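Natterin-like protein (Lethenteron camtschaticum, PDB 6IUL) probably acts as a pore-forming cytotoxin of lamprey immunity, joining a jacalin-like lectin module to an aerolysin-type toxin module. Local coordinates at residues 86-91 with 134-139; 147-152 with 208-213; 152-157 with 277-282. All coordinates share one frame; numbering follows the deposited sequence.

Contact 1: residues 86-91 with 134-139; sequences GTRLGA and DIDSMG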
# COMPACT_ATOMS: atom_id res chain seq x y z
N GLY A 86 -27.52 41.98 18.80
CA GLY A 86 -26.65 41.19 19.67
C GLY A 86 -27.39 40.20 20.55
O GLY A 86 -26.88 39.82 21.59
N THR A 87 -28.59 39.76 20.15
CA THR A 87 -29.41 38.85 21.00
C THR A 87 -29.53 37.42 20.45
O THR A 87 -30.02 36.52 21.12
CB THR A 87 -30.85 39.44 21.08
OG1 THR A 87 -31.38 39.70 19.76
CG2 THR A 87 -30.82 40.79 21.82
N ARG A 88 -29.12 37.22 19.19
CA ARG A 88 -29.13 35.87 18.58
C ARG A 88 -27.94 35.69 17.67
O ARG A 88 -27.28 36.65 17.27
CB ARG A 88 -30.47 35.68 17.80
CG ARG A 88 -31.54 35.25 18.83
CD ARG A 88 -32.92 35.38 18.36
NE ARG A 88 -33.85 34.87 19.33
CZ ARG A 88 -34.26 35.53 20.41
NH1 ARG A 88 -33.76 36.69 20.74
NH2 ARG A 88 -35.16 34.99 21.22
N LEU A 89 -27.69 34.43 17.31
CA LEU A 89 -26.77 34.14 16.23
C LEU A 89 -27.40 34.67 14.95
O LEU A 89 -28.58 34.46 14.72
CB LEU A 89 -26.50 32.62 16.13
CG LEU A 89 -25.60 32.17 14.99
CD1 LEU A 89 -24.16 32.71 15.18
CD2 LEU A 89 -25.56 30.65 14.90
N GLY A 90 -26.60 35.31 14.11
CA GLY A 90 -27.13 35.97 12.91
C GLY A 90 -26.74 35.28 11.61
O GLY A 90 -27.44 35.35 10.62
N ALA A 91 -25.57 34.65 11.61
CA ALA A 91 -25.07 34.03 10.41
C ALA A 91 -23.92 33.08 10.70
O ALA A 91 -23.18 33.26 11.65
CB ALA A 91 -24.61 35.11 9.43
N ASP A 134 -35.22 29.97 18.84
CA ASP A 134 -34.17 30.18 17.88
C ASP A 134 -32.80 29.70 18.41
O ASP A 134 -32.72 29.14 19.52
CB ASP A 134 -34.06 31.67 17.54
CG ASP A 134 -35.37 32.31 17.16
OD1 ASP A 134 -36.26 31.63 16.62
OD2 ASP A 134 -35.47 33.53 17.45
N ILE A 135 -31.73 29.93 17.63
CA ILE A 135 -30.39 29.78 18.14
C ILE A 135 -29.90 31.10 18.75
O ILE A 135 -29.45 32.02 18.05
CB ILE A 135 -29.43 29.30 17.05
CG1 ILE A 135 -29.95 28.01 16.37
CG2 ILE A 135 -28.04 29.13 17.61
CD1 ILE A 135 -30.10 26.84 17.31
N ASP A 136 -29.99 31.19 20.07
CA ASP A 136 -29.51 32.37 20.78
C ASP A 136 -28.00 32.57 20.66
O ASP A 136 -27.52 33.68 20.50
CB ASP A 136 -29.88 32.24 22.26
CG ASP A 136 -31.39 32.30 22.49
OD1 ASP A 136 -32.02 31.21 22.41
OD2 ASP A 136 -31.89 33.43 22.76
N SER A 137 -27.26 31.47 20.76
CA SER A 137 -25.84 31.50 20.55
C SER A 137 -25.33 30.13 20.14
O SER A 137 -25.91 29.10 20.46
CB SER A 137 -25.14 32.03 21.82
OG SER A 137 -25.39 31.15 22.88
N MET A 138 -24.25 30.11 19.39
CA MET A 138 -23.63 28.82 19.04
C MET A 138 -22.19 28.98 18.65
O MET A 138 -21.78 30.07 18.17
CB MET A 138 -24.37 28.15 17.90
CG MET A 138 -24.20 26.65 17.84
SD MET A 138 -24.94 25.88 16.39
CE MET A 138 -26.64 25.77 16.82
N GLY A 139 -21.42 27.89 18.85
CA GLY A 139 -20.10 27.79 18.29
C GLY A 139 -19.83 26.37 17.85
O GLY A 139 -20.56 25.43 18.19
O HOH W 1 -34.39 31.74 21.44
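The guanidinium of R88 has the OD2 oxygen of D136 over the centre of one face, while D134 CB and T87 OG1 lie in its plane at the edge. The D136 pairing is a long salt bridge, NH2 to OD2 at 3.9 Å, and because the oxygen stands well above the plane no N-H points at it; only charge acts there. D134 is held more closely: R88 NE meets D134 OD2 at 2.8 Å in a salt bridge whose hydrogen bond is weak, bent to 120° at the hydrogen. The planes of that carboxylate and the guanidinium stand 72° apart. The R88 chain, extended from CG to NE, carries the group past the backbone of I135 and D136. Water 1 joins the same cluster, giving a short bond to D136 OD1 (2.6 Å) and accepting from D134 N and, weakly, from R88 NH2. D134 OD2 also receives a weak bond from Q41, so one oxygen serves two donors.

Beside this polar group the backbones meet through L89 N, which donates to I135 O at 3.1 Å in the plane of the carbonyl. R88 CA adds a CA-H...O contact to D136 O at 3.3 Å. In the apolar part, L89 CD2 packs on I135 CG2 (4.0 Å) and M138 CB (4.1 Å). L89 and I135 both also touch V42.

The directions of strand segments 89-91 and 135-139 differ by 69°, too steep for partners in one sheet. Strand 89-96 belongs to a four-stranded antiparallel sheet and strand 135-155 to another sheet, consistent with an inter-sheet junction of the three-sheet beta-prism fold of jacalin-like lectins.

Contact 2: residues 147-152 with 208-213; sequences KSSVIQ and STFSLS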
# COMPACT_ATOMS: atom_id res chain seq x y z
N LYS A 147 -0.88 16.88 15.93
CA LYS A 147 0.47 16.40 15.71
C LYS A 147 0.44 14.95 15.25
O LYS A 147 1.14 14.60 14.32
CB LYS A 147 1.30 16.49 16.98
CG LYS A 147 2.70 15.91 16.81
CD LYS A 147 3.63 16.13 17.99
CE LYS A 147 4.95 15.43 17.70
NZ LYS A 147 5.97 15.56 18.79
N SER A 148 -0.32 14.11 15.93
CA SER A 148 -0.40 12.68 15.53
C SER A 148 -1.70 12.00 15.94
O SER A 148 -2.38 12.44 16.85
CB SER A 148 0.76 11.88 16.14
OG SER A 148 0.70 11.87 17.60
N SER A 149 -1.99 10.91 15.27
CA SER A 149 -3.18 10.10 15.52
C SER A 149 -2.77 8.66 15.45
O SER A 149 -2.47 8.14 14.37
CB SER A 149 -4.24 10.36 14.45
OG SER A 149 -4.70 11.69 14.56
N VAL A 150 -2.75 8.01 16.60
CA VAL A 150 -2.07 6.72 16.72
C VAL A 150 -2.94 5.74 17.47
O VAL A 150 -3.42 6.01 18.57
CB VAL A 150 -0.73 6.83 17.46
CG1 VAL A 150 -0.02 5.49 17.40
CG2 VAL A 150 0.19 7.85 16.82
N ILE A 151 -3.14 4.59 16.85
CA ILE A 151 -3.89 3.52 17.46
C ILE A 151 -2.86 2.65 18.21
O ILE A 151 -1.85 2.25 17.66
CB ILE A 151 -4.60 2.69 16.41
CG1 ILE A 151 -5.70 3.52 15.76
CG2 ILE A 151 -5.17 1.43 17.04
CD1 ILE A 151 -6.34 2.87 14.56
N GLN A 152 -3.13 2.39 19.48
CA GLN A 152 -2.19 1.71 20.35
C GLN A 152 -2.93 0.83 21.35
O GLN A 152 -4.14 0.67 21.24
CB GLN A 152 -1.29 2.73 21.06
CG GLN A 152 -1.96 3.65 22.04
CD GLN A 152 -1.17 4.97 22.20
OE1 GLN A 152 -1.00 5.76 21.24
NE2 GLN A 152 -0.71 5.22 23.40
N SER A 208 -10.17 8.30 6.95
CA SER A 208 -10.11 9.42 5.99
C SER A 208 -9.90 10.79 6.68
O SER A 208 -9.30 11.68 6.09
CB SER A 208 -11.36 9.42 5.11
OG SER A 208 -12.52 9.42 5.90
N THR A 209 -10.36 10.94 7.92
CA THR A 209 -10.32 12.26 8.60
C THR A 209 -8.94 12.50 9.20
O THR A 209 -8.40 13.61 9.13
CB THR A 209 -11.39 12.33 9.71
OG1 THR A 209 -12.66 12.22 9.11
CG2 THR A 209 -11.32 13.59 10.53
N PHE A 210 -8.37 11.45 9.80
CA PHE A 210 -7.06 11.53 10.40
C PHE A 210 -6.02 10.77 9.60
O PHE A 210 -6.37 9.95 8.76
CB PHE A 210 -7.14 10.96 11.83
CG PHE A 210 -8.20 11.62 12.68
CD1 PHE A 210 -7.99 12.89 13.22
CD2 PHE A 210 -9.39 10.98 12.93
CE1 PHE A 210 -8.99 13.50 13.95
CE2 PHE A 210 -10.39 11.58 13.68
CZ PHE A 210 -10.18 12.84 14.21
N SER A 211 -4.73 11.03 9.84
CA SER A 211 -3.71 10.14 9.29
C SER A 211 -3.32 9.13 10.37
O SER A 211 -2.57 9.41 11.31
CB SER A 211 -2.49 10.89 8.73
OG SER A 211 -1.67 11.33 9.73
N LEU A 212 -3.89 7.94 10.27
CA LEU A 212 -3.76 6.91 11.32
C LEU A 212 -2.48 6.09 11.14
O LEU A 212 -2.10 5.77 10.01
CB LEU A 212 -4.94 5.94 11.24
CG LEU A 212 -6.31 6.53 11.47
CD1 LEU A 212 -7.36 5.50 11.27
CD2 LEU A 212 -6.44 7.14 12.86
N SER A 213 -1.79 5.82 12.24
CA SER A 213 -0.84 4.73 12.30
C SER A 213 -1.20 3.84 13.48
O SER A 213 -1.90 4.25 14.41
CB SER A 213 0.62 5.20 12.39
OG SER A 213 0.79 6.04 13.48
O HOH W 2 -4.15 12.94 12.09
O HOH W 3 -0.17 8.99 13.22
O HOH W 4 -1.32 11.79 12.22
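This is a short parallel strand pairing extended by three bridging waters, where S149, V150 and I151 of strand 135-155 meet the chain that leaves helix 206-209 and enters strand 212-223. Two backbone bonds define it: S213 N donates to S149 O at 3.2 Å, and I151 N to S213 O at 2.8 Å, nearly straight at 173°. Thus S213 lies between two residues of the other strand, with V150 as its bridge partner, as a parallel pair requires. V150 CG2 and S213 OG touch on the same face of the sheet.

S149 O accepts from both S213 N and water 3, the water at 2.7 Å, and water 3 also meets S213 OG. Towards S211, water 2 links S149 OG to S211 N, and water 4 joins S211 OG to S149 N, the latter weakly. S211 OG is further bonded to T247 of the second subunit. S149 OG, set beside its own backbone N (chi1 -66°), approaches F210 CB and CD1 at 3.7 Å each. The F210 ring has T209 CG2 over the centre of one face, and the F210 side chain also packs against I143 and I146. The apolar ends I151 CD1 and L212 CD1 meet at 4.3 Å.

The pair joins strands 135-155 and 212-223 in a mixed sheet, consistent with the strand-rich toxin module of the aerolysin type.

Contact 3: residues 152-157 with 277-282; sequences QDMKYP and YTALLR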
# COMPACT_ATOMS: atom_id res chain seq x y z
N GLN A 152 -3.13 2.39 19.48
CA GLN A 152 -2.19 1.71 20.35
C GLN A 152 -2.93 0.83 21.35
O GLN A 152 -4.14 0.67 21.24
CB GLN A 152 -1.29 2.73 21.06
CG GLN A 152 -1.96 3.65 22.04
CD GLN A 152 -1.17 4.97 22.20
OE1 GLN A 152 -1.00 5.76 21.24
NE2 GLN A 152 -0.71 5.22 23.40
N ASP A 153 -2.19 0.25 22.30
CA ASP A 153 -2.72 -0.76 23.24
C ASP A 153 -3.59 -1.80 22.53
O ASP A 153 -4.73 -2.05 22.92
CB ASP A 153 -3.54 -0.10 24.38
CG ASP A 153 -2.74 0.95 25.16
OD1 ASP A 153 -1.50 0.85 25.28
OD2 ASP A 153 -3.38 1.88 25.67
N MET A 154 -3.04 -2.38 21.47
CA MET A 154 -3.75 -3.34 20.63
C MET A 154 -3.89 -4.68 21.36
O MET A 154 -2.94 -5.20 21.88
CB MET A 154 -3.01 -3.55 19.30
CG MET A 154 -3.72 -4.51 18.34
SD MET A 154 -5.32 -3.91 17.79
CE MET A 154 -4.87 -2.41 16.90
N LYS A 155 -5.11 -5.21 21.38
CA LYS A 155 -5.40 -6.48 22.04
C LYS A 155 -6.31 -7.32 21.18
O LYS A 155 -7.20 -6.79 20.54
CB LYS A 155 -6.06 -6.27 23.41
CG LYS A 155 -5.12 -5.74 24.45
CD LYS A 155 -5.87 -5.20 25.67
CE LYS A 155 -4.95 -4.85 26.83
NZ LYS A 155 -4.34 -3.50 26.70
N TYR A 156 -6.08 -8.63 21.18
CA TYR A 156 -6.88 -9.60 20.47
C TYR A 156 -7.46 -10.54 21.55
O TYR A 156 -6.86 -11.58 21.88
CB TYR A 156 -6.03 -10.37 19.45
CG TYR A 156 -5.28 -9.46 18.55
CD1 TYR A 156 -5.85 -9.00 17.37
CD2 TYR A 156 -3.98 -9.04 18.88
CE1 TYR A 156 -5.14 -8.16 16.51
CE2 TYR A 156 -3.28 -8.19 18.05
CZ TYR A 156 -3.87 -7.74 16.88
OH TYR A 156 -3.16 -6.88 16.06
N PRO A 157 -8.60 -10.15 22.13
CA PRO A 157 -9.07 -10.81 23.36
C PRO A 157 -9.55 -12.28 23.18
O PRO A 157 -9.65 -13.00 24.15
CB PRO A 157 -10.22 -9.90 23.84
CG PRO A 157 -10.63 -9.13 22.64
CD PRO A 157 -9.44 -9.00 21.74
N TYR A 277 -10.58 -7.21 17.72
CA TYR A 277 -9.54 -6.45 18.45
C TYR A 277 -10.14 -5.31 19.24
O TYR A 277 -11.20 -4.80 18.91
CB TYR A 277 -8.45 -5.89 17.49
CG TYR A 277 -8.84 -4.63 16.76
CD1 TYR A 277 -8.74 -3.38 17.37
CD2 TYR A 277 -9.36 -4.69 15.49
CE1 TYR A 277 -9.11 -2.22 16.70
CE2 TYR A 277 -9.72 -3.54 14.80
CZ TYR A 277 -9.60 -2.30 15.42
OH TYR A 277 -9.99 -1.18 14.73
N THR A 278 -9.44 -4.91 20.29
CA THR A 278 -9.75 -3.68 21.00
C THR A 278 -8.47 -2.85 20.98
O THR A 278 -7.37 -3.41 20.86
CB THR A 278 -10.18 -3.91 22.47
OG1 THR A 278 -9.10 -4.50 23.18
CG2 THR A 278 -11.41 -4.82 22.57
N ALA A 279 -8.62 -1.53 21.07
CA ALA A 279 -7.47 -0.65 21.02
C ALA A 279 -7.85 0.75 21.49
O ALA A 279 -8.99 1.02 21.81
CB ALA A 279 -6.91 -0.57 19.58
N LEU A 280 -6.87 1.64 21.53
CA LEU A 280 -7.10 3.02 21.91
C LEU A 280 -6.58 3.94 20.79
O LEU A 280 -5.43 3.85 20.35
CB LEU A 280 -6.37 3.27 23.22
CG LEU A 280 -6.49 4.69 23.79
CD1 LEU A 280 -7.95 4.98 24.16
CD2 LEU A 280 -5.57 4.97 24.96
N LEU A 281 -7.44 4.84 20.34
CA LEU A 281 -7.00 5.90 19.44
C LEU A 281 -6.57 7.09 20.28
O LEU A 281 -7.36 7.64 21.05
CB LEU A 281 -8.12 6.29 18.49
CG LEU A 281 -7.84 7.55 17.65
CD1 LEU A 281 -6.69 7.30 16.73
CD2 LEU A 281 -9.05 7.93 16.84
N ARG A 282 -5.32 7.48 20.17
CA ARG A 282 -4.85 8.68 20.83
C ARG A 282 -4.48 9.74 19.80
O ARG A 282 -3.56 9.55 19.00
CB ARG A 282 -3.65 8.40 21.72
CG ARG A 282 -3.06 9.66 22.33
CD ARG A 282 -2.17 9.36 23.52
NE ARG A 282 -2.98 8.87 24.63
CZ ARG A 282 -2.53 8.09 25.61
NH1 ARG A 282 -1.27 7.67 25.64
NH2 ARG A 282 -3.34 7.74 26.59
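An antiparallel strand pair interrupted by a beta bulge joins residues 152-157 to 277-282 within the range of the ETX/MTX2 toxin family. The bulge shows in the register: Q152 pairs with L280 but K155 with T278, so the first strand spends one residue more than the second between the two pairs. Both are hydrogen-bonded pairs, with backbone N-to-O bonds running each way at 2.9 Å. Between them D153 has positive phi, and the chain turns a corner there.

M154 makes a sulfur-aromatic contact. Its CG is anti to the backbone N; the bend at chi2 brings SD to Y277, and that at chi3 turns CE to A279 CB, 3.8 Å away. SD lies 3.5 Å from Y277 CD1 and 4.3 Å from the ring centre, 46° off the normal, an oblique Met-aromatic contact. Two residues on, Y156 sets CD1 and CE1 against Y277 CB, both at 4.1 Å. Q152, K155, T278 and L280 project from one face of the sheet, where K155 CB touches T278 OG1 at 3.5 Å. Beyond L280, Q152 NE2 comes within 3.4 Å of R282 NH1, two donors that form no hydrogen bond, their amide and guanidinium planes 74° apart; R282 NE is salt-bridged to D292 OD1.

The Y277 ring meets W200 of strand 184-200 edge-to-face, Y277 OH bonds to S201 O, and Y156 OH is bonded to W200 NE1. Strand 260-285 is flanked beyond this pair by strand 290-313, to which Y277, A279 and L281 bond through G297, L295 and A293, while M154 rests on V214 and A216 of strand 212-223, and Y156 on P219.

How the contacts relate
From the N terminus, contact 1 comes first, closing a loop of 42 residues within the jacalin-like range before either other contact opens. Its later segment lies on strand 135-155, which runs on to supply one side of contacts 2 and 3 and so connects the lectin and toxin ranges. Contact 2 closes over 55 residues and contact 3 over 119; they share Q152 and cross along the chain, their segments alternating. Contact 1 stays apart, its nearest atoms about 17 Å from contact 2 and about 21 Å from contact 3. Strand 135-155 has strands 212-223 and 260-285 as neighbours, and V150 O to R282 N (2.9 Å, a probable hydrogen bond) ties contacts 2 and 3 directly.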